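PDB 2ZKI: 199aa long hypothetical Trp repressor binding protein from Sulfolobus tokodaii, which is of unknown cellular function but probably binds FMN and acts as a flavodoxin-like, WrbA-type oxidoreductase. Local coordinates for residues Lys36-Arg41 / Asp59-Thr64; Leu8-Gly13 / Asp66-Ala71; Gly73-Ser78 / Pro109-Thr114. One frame throughout, in Å; residues are numbered along the deposited sequence.

Contact 1: residues Lys36-Arg41 / Asp59-Thr64. With SO4 (sulfate ion), chain J.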
loop_
_atom_site.group_PDB
_atom_site.type_symbol
_atom_site.label_atom_id
_atom_site.label_comp_id
_atom_site.label_asym_id
_atom_site.label_seq_id
_atom_site.Cartn_x
_atom_site.Cartn_y
_atom_site.Cartn_z
ATOM N N LYS A 36 -6.467 -14.037 -25.162
ATOM C CA LYS A 36 -7.604 -13.160 -25.431
ATOM C C LYS A 36 -7.337 -11.777 -24.838
ATOM O O LYS A 36 -7.159 -11.635 -23.626
ATOM C CB LYS A 36 -8.900 -13.742 -24.856
ATOM C CG LYS A 36 -9.513 -14.870 -25.671
ATOM C CD LYS A 36 -10.768 -15.411 -24.993
ATOM C CE LYS A 36 -11.289 -16.678 -25.669
ATOM N NZ LYS A 36 -11.852 -16.439 -27.030
ATOM N N ILE A 37 -7.294 -10.767 -25.704
ATOM C CA ILE A 37 -7.142 -9.379 -25.275
ATOM C C ILE A 37 -8.525 -8.731 -25.201
ATOM O O ILE A 37 -9.239 -8.648 -26.204
ATOM C CB ILE A 37 -6.205 -8.579 -26.220
ATOM C CG1 ILE A 37 -4.777 -9.131 -26.152
ATOM C CG2 ILE A 37 -6.223 -7.089 -25.872
ATOM C CD1 ILE A 37 -3.870 -8.671 -27.283
ATOM N N ARG A 38 -8.898 -8.293 -24.002
ATOM C CA ARG A 38 -10.214 -7.708 -23.761
ATOM C C ARG A 38 -10.097 -6.378 -23.023
ATOM O O ARG A 38 -9.195 -6.192 -22.205
ATOM C CB ARG A 38 -11.083 -8.662 -22.936
ATOM C CG ARG A 38 -11.256 -10.081 -23.487
ATOM C CD ARG A 38 -12.349 -10.171 -24.539
ATOM N NE ARG A 38 -11.803 -10.184 -25.894
ATOM C CZ ARG A 38 -11.676 -11.273 -26.649
ATOM N NH1 ARG A 38 -12.061 -12.460 -26.200
ATOM N NH2 ARG A 38 -11.165 -11.169 -27.866
ATOM N N ARG A 39 -11.018 -5.462 -23.315
ATOM C CA ARG A 39 -11.119 -4.190 -22.593
ATOM C C ARG A 39 -12.418 -4.109 -21.782
ATOM O O ARG A 39 -13.330 -4.915 -21.981
ATOM C CB ARG A 39 -10.974 -2.989 -23.545
ATOM C CG ARG A 39 -11.875 -3.006 -24.779
ATOM C CD ARG A 39 -13.217 -2.327 -24.528
ATOM N NE ARG A 39 -13.969 -2.137 -25.767
ATOM C CZ ARG A 39 -14.041 -0.990 -26.438
ATOM N NH1 ARG A 39 -14.749 -0.925 -27.557
ATOM N NH2 ARG A 39 -13.414 0.094 -25.996
ATOM N N VAL A 40 -12.489 -3.144 -20.866
ATOM C CA VAL A 40 -13.677 -2.963 -20.025
ATOM C C VAL A 40 -14.581 -1.831 -20.517
ATOM O O VAL A 40 -14.148 -0.952 -21.265
ATOM C CB VAL A 40 -13.321 -2.730 -18.524
ATOM C CG1 VAL A 40 -12.759 -3.994 -17.899
ATOM C CG2 VAL A 40 -12.359 -1.554 -18.354
ATOM N N ARG A 41 -15.838 -1.876 -20.080
ATOM C CA ARG A 41 -16.843 -0.860 -20.378
ATOM C C ARG A 41 -16.469 0.481 -19.749
ATOM O O ARG A 41 -15.894 0.523 -18.661
ATOM C CB ARG A 41 -18.190 -1.322 -19.823
ATOM C CG ARG A 41 -19.419 -0.737 -20.491
ATOM C CD ARG A 41 -20.630 -0.937 -19.593
ATOM N NE ARG A 41 -21.881 -1.062 -20.339
ATOM C CZ ARG A 41 -22.413 -2.217 -20.732
ATOM N NH1 ARG A 41 -21.808 -3.369 -20.458
ATOM N NH2 ARG A 41 -23.557 -2.224 -21.404
ATOM N N ASP A 59 -11.354 -2.564 -32.446
ATOM C CA ASP A 59 -10.982 -3.918 -32.846
ATOM C C ASP A 59 -10.955 -4.886 -31.662
ATOM O O ASP A 59 -11.113 -6.095 -31.844
ATOM C CB ASP A 59 -9.626 -3.914 -33.556
ATOM C CG ASP A 59 -9.702 -3.330 -34.953
ATOM O OD1 ASP A 59 -10.495 -3.844 -35.774
ATOM O OD2 ASP A 59 -8.962 -2.362 -35.234
ATOM N N ILE A 60 -10.755 -4.349 -30.457
ATOM C CA ILE A 60 -10.701 -5.152 -29.233
ATOM C C ILE A 60 -12.083 -5.264 -28.582
ATOM O O ILE A 60 -12.657 -4.254 -28.169
ATOM C CB ILE A 60 -9.671 -4.588 -28.218
ATOM C CG1 ILE A 60 -8.272 -4.563 -28.839
ATOM C CG2 ILE A 60 -9.667 -5.411 -26.928
ATOM C CD1 ILE A 60 -7.347 -3.527 -28.238
ATOM N N PRO A 61 -12.617 -6.498 -28.487
ATOM C CA PRO A 61 -13.939 -6.752 -27.910
ATOM C C PRO A 61 -13.996 -6.457 -26.415
ATOM O O PRO A 61 -12.962 -6.446 -25.749
ATOM C CB PRO A 61 -14.146 -8.256 -28.148
ATOM C CG PRO A 61 -13.153 -8.630 -29.193
ATOM C CD PRO A 61 -11.983 -7.746 -28.941
ATOM N N GLU A 62 -15.200 -6.212 -25.905
ATOM C CA GLU A 62 -15.406 -6.008 -24.474
ATOM C C GLU A 62 -15.317 -7.326 -23.712
ATOM O O GLU A 62 -15.690 -8.381 -24.226
ATOM C CB GLU A 62 -16.754 -5.337 -24.201
ATOM C CG GLU A 62 -16.771 -3.833 -24.439
ATOM C CD GLU A 62 -18.044 -3.164 -23.938
ATOM O OE1 GLU A 62 -18.025 -1.930 -23.738
ATOM O OE2 GLU A 62 -19.061 -3.866 -23.742
ATOM N N VAL A 63 -14.816 -7.250 -22.483
ATOM C CA VAL A 63 -14.672 -8.422 -21.629
ATOM C C VAL A 63 -16.029 -8.885 -21.103
ATOM O O VAL A 63 -16.906 -8.071 -20.815
ATOM C CB VAL A 63 -13.698 -8.147 -20.450
ATOM C CG1 VAL A 63 -14.239 -7.057 -19.525
ATOM C CG2 VAL A 63 -13.390 -9.428 -19.674
ATOM N N THR A 64 -16.195 -10.198 -21.004
ATOM C CA THR A 64 -17.374 -10.791 -20.387
ATOM C C THR A 64 -16.939 -11.603 -19.167
ATOM O O THR A 64 -15.748 -11.861 -18.981
ATOM C CB THR A 64 -18.143 -11.693 -21.384
ATOM O OG1 THR A 64 -17.273 -12.716 -21.884
ATOM C CG2 THR A 64 -18.685 -10.873 -22.554
HETATM S S SO4 J . -10.022 -13.158 -29.889
HETATM O O1 SO4 J . -9.393 -13.788 -31.047
HETATM O O2 SO4 J . -9.041 -12.323 -29.203
HETATM O O3 SO4 J . -11.137 -12.331 -30.343
HETATM O O4 SO4 J . -10.513 -14.187 -28.974
#

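Contact 2: residues Leu8-Gly13 / Asp66-Ala71. With SO4 (sulfate ion), chain N.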
loop_
_atom_site.group_PDB
_atom_site.type_symbol
_atom_site.label_atom_id
_atom_site.label_comp_id
_atom_site.label_asym_id
_atom_site.label_seq_id
_atom_site.Cartn_x
_atom_site.Cartn_y
_atom_site.Cartn_z
ATOM N N LEU A 8 -5.618 -14.238 -20.210
ATOM C CA LEU A 8 -6.484 -13.096 -20.475
ATOM C C LEU A 8 -5.749 -11.794 -20.185
ATOM O O LEU A 8 -5.293 -11.560 -19.064
ATOM C CB LEU A 8 -7.769 -13.173 -19.639
ATOM C CG LEU A 8 -8.853 -12.124 -19.912
ATOM C CD1 LEU A 8 -9.626 -12.451 -21.179
ATOM C CD2 LEU A 8 -9.797 -12.015 -18.735
ATOM N N VAL A 9 -5.628 -10.957 -21.209
ATOM C CA VAL A 9 -5.072 -9.623 -21.040
ATOM C C VAL A 9 -6.235 -8.639 -20.930
ATOM O O VAL A 9 -6.911 -8.333 -21.917
ATOM C CB VAL A 9 -4.096 -9.239 -22.183
ATOM C CG1 VAL A 9 -3.520 -7.853 -21.953
ATOM C CG2 VAL A 9 -2.968 -10.263 -22.299
ATOM N N LEU A 10 -6.468 -8.174 -19.708
ATOM C CA LEU A 10 -7.573 -7.280 -19.396
ATOM C C LEU A 10 -7.043 -5.880 -19.118
ATOM O O LEU A 10 -6.052 -5.722 -18.406
ATOM C CB LEU A 10 -8.337 -7.816 -18.183
ATOM C CG LEU A 10 -9.562 -7.067 -17.655
ATOM C CD1 LEU A 10 -10.646 -7.001 -18.706
ATOM C CD2 LEU A 10 -10.076 -7.746 -16.400
ATOM N N PHE A 11 -7.696 -4.868 -19.682
ATOM C CA PHE A 11 -7.241 -3.490 -19.516
ATOM C C PHE A 11 -8.334 -2.436 -19.681
ATOM O O PHE A 11 -9.315 -2.644 -20.393
ATOM C CB PHE A 11 -6.063 -3.188 -20.459
ATOM C CG PHE A 11 -6.451 -3.040 -21.908
ATOM C CD1 PHE A 11 -6.559 -4.154 -22.731
ATOM C CD2 PHE A 11 -6.688 -1.781 -22.452
ATOM C CE1 PHE A 11 -6.912 -4.016 -24.073
ATOM C CE2 PHE A 11 -7.042 -1.635 -23.793
ATOM C CZ PHE A 11 -7.154 -2.753 -24.602
ATOM N N TYR A 12 -8.152 -1.307 -19.001
ATOM C CA TYR A 12 -8.892 -0.089 -19.299
ATOM C C TYR A 12 -7.976 0.812 -20.122
ATOM O O TYR A 12 -6.757 0.778 -19.947
ATOM C CB TYR A 12 -9.320 0.623 -18.010
ATOM C CG TYR A 12 -9.964 1.978 -18.240
ATOM C CD1 TYR A 12 -11.342 2.097 -18.413
ATOM C CD2 TYR A 12 -9.191 3.139 -18.295
ATOM C CE1 TYR A 12 -11.935 3.337 -18.632
ATOM C CE2 TYR A 12 -9.772 4.384 -18.514
ATOM C CZ TYR A 12 -11.143 4.477 -18.681
ATOM O OH TYR A 12 -11.719 5.709 -18.897
ATOM N N GLY A 13 -8.553 1.603 -21.024
ATOM C CA GLY A 13 -7.782 2.641 -21.702
ATOM C C GLY A 13 -7.882 2.713 -23.212
ATOM O O GLY A 13 -8.473 1.843 -23.858
ATOM N N ASP A 66 -17.508 -14.662 -18.775
ATOM C CA ASP A 66 -17.054 -15.945 -19.314
ATOM C C ASP A 66 -15.544 -15.943 -19.555
ATOM O O ASP A 66 -14.881 -16.974 -19.395
ATOM C CB ASP A 66 -17.789 -16.281 -20.616
ATOM C CG ASP A 66 -19.228 -16.715 -20.386
ATOM O OD1 ASP A 66 -19.471 -17.546 -19.482
ATOM O OD2 ASP A 66 -20.117 -16.233 -21.123
ATOM N N ASP A 67 -15.014 -14.779 -19.935
ATOM C CA ASP A 67 -13.580 -14.595 -20.172
ATOM C C ASP A 67 -12.734 -14.854 -18.922
ATOM O O ASP A 67 -11.600 -15.328 -19.018
ATOM C CB ASP A 67 -13.303 -13.187 -20.711
ATOM C CG ASP A 67 -13.837 -12.977 -22.120
ATOM O OD1 ASP A 67 -14.212 -11.832 -22.443
ATOM O OD2 ASP A 67 -13.879 -13.947 -22.909
ATOM N N MET A 68 -13.296 -14.539 -17.758
ATOM C CA MET A 68 -12.629 -14.765 -16.480
ATOM C C MET A 68 -12.619 -16.253 -16.119
ATOM O O MET A 68 -11.660 -16.749 -15.522
ATOM C CB MET A 68 -13.306 -13.954 -15.370
ATOM C CG MET A 68 -13.456 -12.460 -15.658
ATOM S SD MET A 68 -11.907 -11.533 -15.634
ATOM C CE MET A 68 -11.556 -11.486 -13.877
ATOM N N ARG A 69 -13.692 -16.957 -16.481
ATOM C CA ARG A 69 -13.792 -18.402 -16.256
ATOM C C ARG A 69 -12.862 -19.168 -17.198
ATOM O O ARG A 69 -12.261 -20.173 -16.815
ATOM C CB ARG A 69 -15.231 -18.884 -16.455
ATOM C CG ARG A 69 -16.242 -18.329 -15.468
ATOM C CD ARG A 69 -17.639 -18.816 -15.808
ATOM N NE ARG A 69 -18.627 -18.370 -14.830
ATOM C CZ ARG A 69 -19.465 -17.351 -15.008
ATOM N NH1 ARG A 69 -19.451 -16.658 -16.140
ATOM N NH2 ARG A 69 -20.324 -17.029 -14.051
ATOM N N TRP A 70 -12.765 -18.673 -18.432
ATOM C CA TRP A 70 -11.947 -19.264 -19.487
ATOM C C TRP A 70 -10.465 -19.278 -19.128
ATOM O O TRP A 70 -9.784 -20.292 -19.308
ATOM C CB TRP A 70 -12.172 -18.485 -20.788
ATOM C CG TRP A 70 -11.235 -18.823 -21.910
ATOM C CD1 TRP A 70 -11.335 -19.875 -22.771
ATOM C CD2 TRP A 70 -10.066 -18.090 -22.305
ATOM N NE1 TRP A 70 -10.296 -19.852 -23.673
ATOM C CE2 TRP A 70 -9.502 -18.766 -23.409
ATOM C CE3 TRP A 70 -9.435 -16.931 -21.826
ATOM C CZ2 TRP A 70 -8.339 -18.319 -24.052
ATOM C CZ3 TRP A 70 -8.278 -16.489 -22.464
ATOM C CH2 TRP A 70 -7.742 -17.184 -23.564
ATOM N N ALA A 71 -9.988 -18.151 -18.603
ATOM C CA ALA A 71 -8.566 -17.927 -18.355
ATOM C C ALA A 71 -7.982 -18.794 -17.242
ATOM O O ALA A 71 -8.664 -19.130 -16.270
ATOM C CB ALA A 71 -8.317 -16.453 -18.061
HETATM S S SO4 N . -22.611 -15.397 -16.239
HETATM O O1 SO4 N . -21.929 -16.077 -17.337
HETATM O O2 SO4 N . -23.378 -14.275 -16.772
HETATM O O3 SO4 N . -23.507 -16.333 -15.563
HETATM O O4 SO4 N . -21.626 -14.898 -15.284
#

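Contact 3: residues Gly73-Ser78 / Pro109-Thr114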
loop_
_atom_site.group_PDB
_atom_site.type_symbol
_atom_site.label_atom_id
_atom_site.label_comp_id
_atom_site.label_asym_id
_atom_site.label_seq_id
_atom_site.Cartn_x
_atom_site.Cartn_y
_atom_site.Cartn_z
ATOM N N GLY A 73 -4.792 -17.672 -16.364
ATOM C CA GLY A 73 -3.877 -16.628 -15.905
ATOM C C GLY A 73 -4.298 -15.260 -16.413
ATOM O O GLY A 73 -4.922 -15.147 -17.475
ATOM N N PHE A 74 -3.941 -14.218 -15.665
ATOM C CA PHE A 74 -4.446 -12.869 -15.924
ATOM C C PHE A 74 -3.363 -11.802 -16.019
ATOM O O PHE A 74 -2.438 -11.770 -15.210
ATOM C CB PHE A 74 -5.440 -12.466 -14.834
ATOM C CG PHE A 74 -6.708 -13.263 -14.843
ATOM C CD1 PHE A 74 -7.799 -12.846 -15.593
ATOM C CD2 PHE A 74 -6.816 -14.429 -14.090
ATOM C CE1 PHE A 74 -8.977 -13.580 -15.597
ATOM C CE2 PHE A 74 -7.991 -15.173 -14.088
ATOM C CZ PHE A 74 -9.073 -14.747 -14.843
ATOM N N ALA A 75 -3.499 -10.929 -17.015
ATOM C CA ALA A 75 -2.679 -9.726 -17.131
ATOM C C ALA A 75 -3.605 -8.511 -17.071
ATOM O O ALA A 75 -4.128 -8.060 -18.095
ATOM C CB ALA A 75 -1.876 -9.742 -18.423
ATOM N N ILE A 76 -3.818 -8.004 -15.859
ATOM C CA ILE A 76 -4.766 -6.914 -15.619
ATOM C C ILE A 76 -4.053 -5.563 -15.541
ATOM O O ILE A 76 -3.135 -5.380 -14.740
ATOM C CB ILE A 76 -5.619 -7.175 -14.349
ATOM C CG1 ILE A 76 -6.449 -8.456 -14.526
ATOM C CG2 ILE A 76 -6.523 -5.978 -14.042
ATOM C CD1 ILE A 76 -7.035 -9.017 -13.242
ATOM N N GLY A 77 -4.485 -4.623 -16.379
ATOM C CA GLY A 77 -3.835 -3.321 -16.474
ATOM C C GLY A 77 -4.768 -2.134 -16.587
ATOM O O GLY A 77 -5.946 -2.286 -16.909
ATOM N N SER A 78 -4.221 -0.951 -16.312
ATOM C CA SER A 78 -4.951 0.316 -16.359
ATOM C C SER A 78 -3.972 1.474 -16.228
ATOM O O SER A 78 -3.021 1.385 -15.450
ATOM C CB SER A 78 -5.972 0.398 -15.218
ATOM O OG SER A 78 -6.422 1.728 -15.019
ATOM N N PRO A 109 -2.847 -17.329 -11.171
ATOM C CA PRO A 109 -1.860 -16.247 -11.191
ATOM C C PRO A 109 -2.355 -14.964 -11.867
ATOM O O PRO A 109 -3.107 -15.021 -12.843
ATOM C CB PRO A 109 -0.701 -16.852 -11.983
ATOM C CG PRO A 109 -1.349 -17.821 -12.895
ATOM C CD PRO A 109 -2.524 -18.383 -12.150
ATOM N N VAL A 110 -1.920 -13.824 -11.338
ATOM C CA VAL A 110 -2.272 -12.515 -11.880
ATOM C C VAL A 110 -1.053 -11.592 -11.896
ATOM O O VAL A 110 -0.271 -11.562 -10.943
ATOM C CB VAL A 110 -3.477 -11.865 -11.112
ATOM C CG1 VAL A 110 -3.171 -11.682 -9.623
ATOM C CG2 VAL A 110 -3.897 -10.544 -11.748
ATOM N N THR A 111 -0.891 -10.861 -12.995
ATOM C CA THR A 111 0.169 -9.864 -13.117
ATOM C C THR A 111 -0.423 -8.501 -13.492
ATOM O O THR A 111 -1.460 -8.430 -14.159
ATOM C CB THR A 111 1.284 -10.307 -14.113
ATOM O OG1 THR A 111 2.389 -9.397 -14.039
ATOM C CG2 THR A 111 0.770 -10.375 -15.551
ATOM N N PHE A 112 0.233 -7.428 -13.056
ATOM C CA PHE A 112 -0.296 -6.081 -13.242
ATOM C C PHE A 112 0.626 -5.179 -14.048
ATOM O O PHE A 112 1.853 -5.268 -13.946
ATOM C CB PHE A 112 -0.603 -5.425 -11.892
ATOM C CG PHE A 112 -1.560 -6.205 -11.040
ATOM C CD1 PHE A 112 -1.093 -6.986 -9.989
ATOM C CD2 PHE A 112 -2.929 -6.158 -11.286
ATOM C CE1 PHE A 112 -1.974 -7.710 -9.194
ATOM C CE2 PHE A 112 -3.819 -6.877 -10.500
ATOM C CZ PHE A 112 -3.344 -7.654 -9.450
ATOM N N PHE A 113 0.013 -4.307 -14.843
ATOM C CA PHE A 113 0.733 -3.308 -15.625
ATOM C C PHE A 113 -0.014 -1.974 -15.653
ATOM O O PHE A 113 -1.238 -1.929 -15.525
ATOM C CB PHE A 113 1.032 -3.819 -17.040
ATOM C CG PHE A 113 -0.192 -4.118 -17.871
ATOM C CD1 PHE A 113 -0.890 -5.313 -17.711
ATOM C CD2 PHE A 113 -0.619 -3.221 -18.848
ATOM C CE1 PHE A 113 -2.007 -5.598 -18.494
ATOM C CE2 PHE A 113 -1.736 -3.496 -19.634
ATOM C CZ PHE A 113 -2.430 -4.687 -19.458
ATOM N N THR A 114 0.736 -0.888 -15.812
ATOM C CA THR A 114 0.172 0.454 -15.728
ATOM C C THR A 114 0.937 1.452 -16.604
ATOM O O THR A 114 1.852 1.073 -17.335
ATOM C CB THR A 114 0.076 0.935 -14.246
ATOM O OG1 THR A 114 -0.717 2.124 -14.172
ATOM C CG2 THR A 114 1.455 1.200 -13.641
#

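Contact 1: residues Lys36-Arg41 / Asp59-Thr64
R38 lays the end of its side chain across the P61 ring, with R38 NH2 3.5 Å from P61 CG. The R38 chain is bent twice on the way, and the second bend (chi3 100°) lies next to NE, which also makes a weak bond to the carbonyl oxygen of I37. Closer to the backbone, R38 CB packs on V63 CB at 3.6 Å. I60 comes in beside this pair and sets its CG2 4.0 Å from I37 CG2, close to the I37 carbonyl. V40 and V63 lie side by side and point the same way, CG1 against CG1 at 3.8 Å. Two backbone bonds fix the level of the crossing on R39: R39 N gives to P61 O at 3.3 Å, and V63 N gives to R39 O at 2.8 Å. They make a single bridge, R39 with E62, between segments whose directions are 68° apart. R39 NE, beyond a bend at chi2, lies beside E62 CG. R39 NE and E62 OE1 stay 4.5 Å apart, the oxygen well out of the guanidinium plane, so any attraction there would be one of charge alone. At the other end K36 NZ bonds to O4 of a sulfate, probably from the crystallisation liquor, at 3.3 Å. F11 of strand 6-11 backs both I37 and I60, while F92 of helix 87-94 backs V40 and V63. This is a connecting loop bridged once to strand 34-39, the outermost strand on this side of a parallel, flavodoxin-like sheet.

Contact 2: residues Leu8-Gly13 / Asp66-Ala71
L8 points from strand 6-11 toward helix 65-70, meeting D67 and M68 at about a right angle to each. This is the packing under a beta-alpha-beta crossover: the chain leaves strand 34-39, passes over strand 6-11 through this short helix, and enters strand 73-79. With CG anti to the backbone N (chi1 -174°), the isobutyl group of L8 reaches the helix and splits its two methyls. L8 CD1 rests 3.8 Å from D67 CB, and L8 CD2 lies 3.8 Å from M68 SD. An alanine in place of L8 would keep the touch of CB on A71 CB but would probably open a gap beneath D67 CB and leave the M68 sulfur without its main packing partner in this strand. The bend at chi2 (-71°) brings the M68 sulfur back toward the strand, where L10 CD2 also approaches it at 4.3 Å. CZ3 of W70 comes up beside L8, 4.2 Å from its N and 4.4 Å from its CB, and the indole also makes a cation-pi contact with K36. No hydrogen bond joins the two segments; the polar end of D67 is used elsewhere, OD1 accepting from T64 N. On the outer side of the helix, R69 NH1 forms a salt bridge with D66 OD1, and R69 NH1 and NH2 both donate to a single oxygen, O4, of a second sulfate, at 2.9 and 2.8 Å.

Contact 3: residues Gly73-Ser78 / Pro109-Thr114
A chi1 of 62° sets F113 CG between its own N and carbonyl carbon; with chi2 at -80° the ring turns one face to G77 of strand 73-79. G77 CA, all that this residue presents to the ring, sits 3.5 Å from the ring centroid, almost on the normal, in a CH-pi contact. The edge of the same ring meets a carbonyl, F113 CE1 lying 3.3 Å from A75 O. T114 is turned the other way, OG1 anti to its backbone N (chi1 -168°), and donates in the carbonyl plane to S78 O at 2.7 Å. Ahead of these groups the two strands run parallel, residue for residue from F74/V110 to G77/F113. F74 N gives to P109 O, T111 N to F74 O at 2.9 Å, and I76 N to T111 O; the bond from F113 N to I76 O is weak at 3.3 Å, and S78 N to F113 O completes the series. F74, I76, V110 and F112 share one face, where V110 CG2 is wedged between I76 CD1 at 3.8 Å and F74 CB. A75, T111 and F113 occupy the other. Helix 125-130 packs on the first face, at I76 and F112, and helix 174-195 on the second, at T111 and F113. Strand 6-11 pairs with the far edge of 73-79 and strand 140-141 follows 109-115, so the pair has a strand on either side in the flavodoxin-like sheet.

In the fold
The three contacts step inward across one parallel sheet. Contact 1 lies at its outermost strand and is only partly buried: arginine stems, a proline and a glutamate on the outside, I37/I60 and V40/V63 within, and two backbone bonds. Contact 2 is buried, strand against helix, with no hydrogen bond across it; D67 is buried with its OD1 bonded to T64 N, while D66 and R69 lie on the exposed side. Contact 3, nearest the centre of the chain, is strand against strand, held by a full series of backbone bonds. Contacts 1 and 2 share the pairing of strands 34-39 and 6-11. Contacts 2 and 3 are joined through L8 and L10, which bond to A75 and G77. Contacts 1 and 3 do not touch.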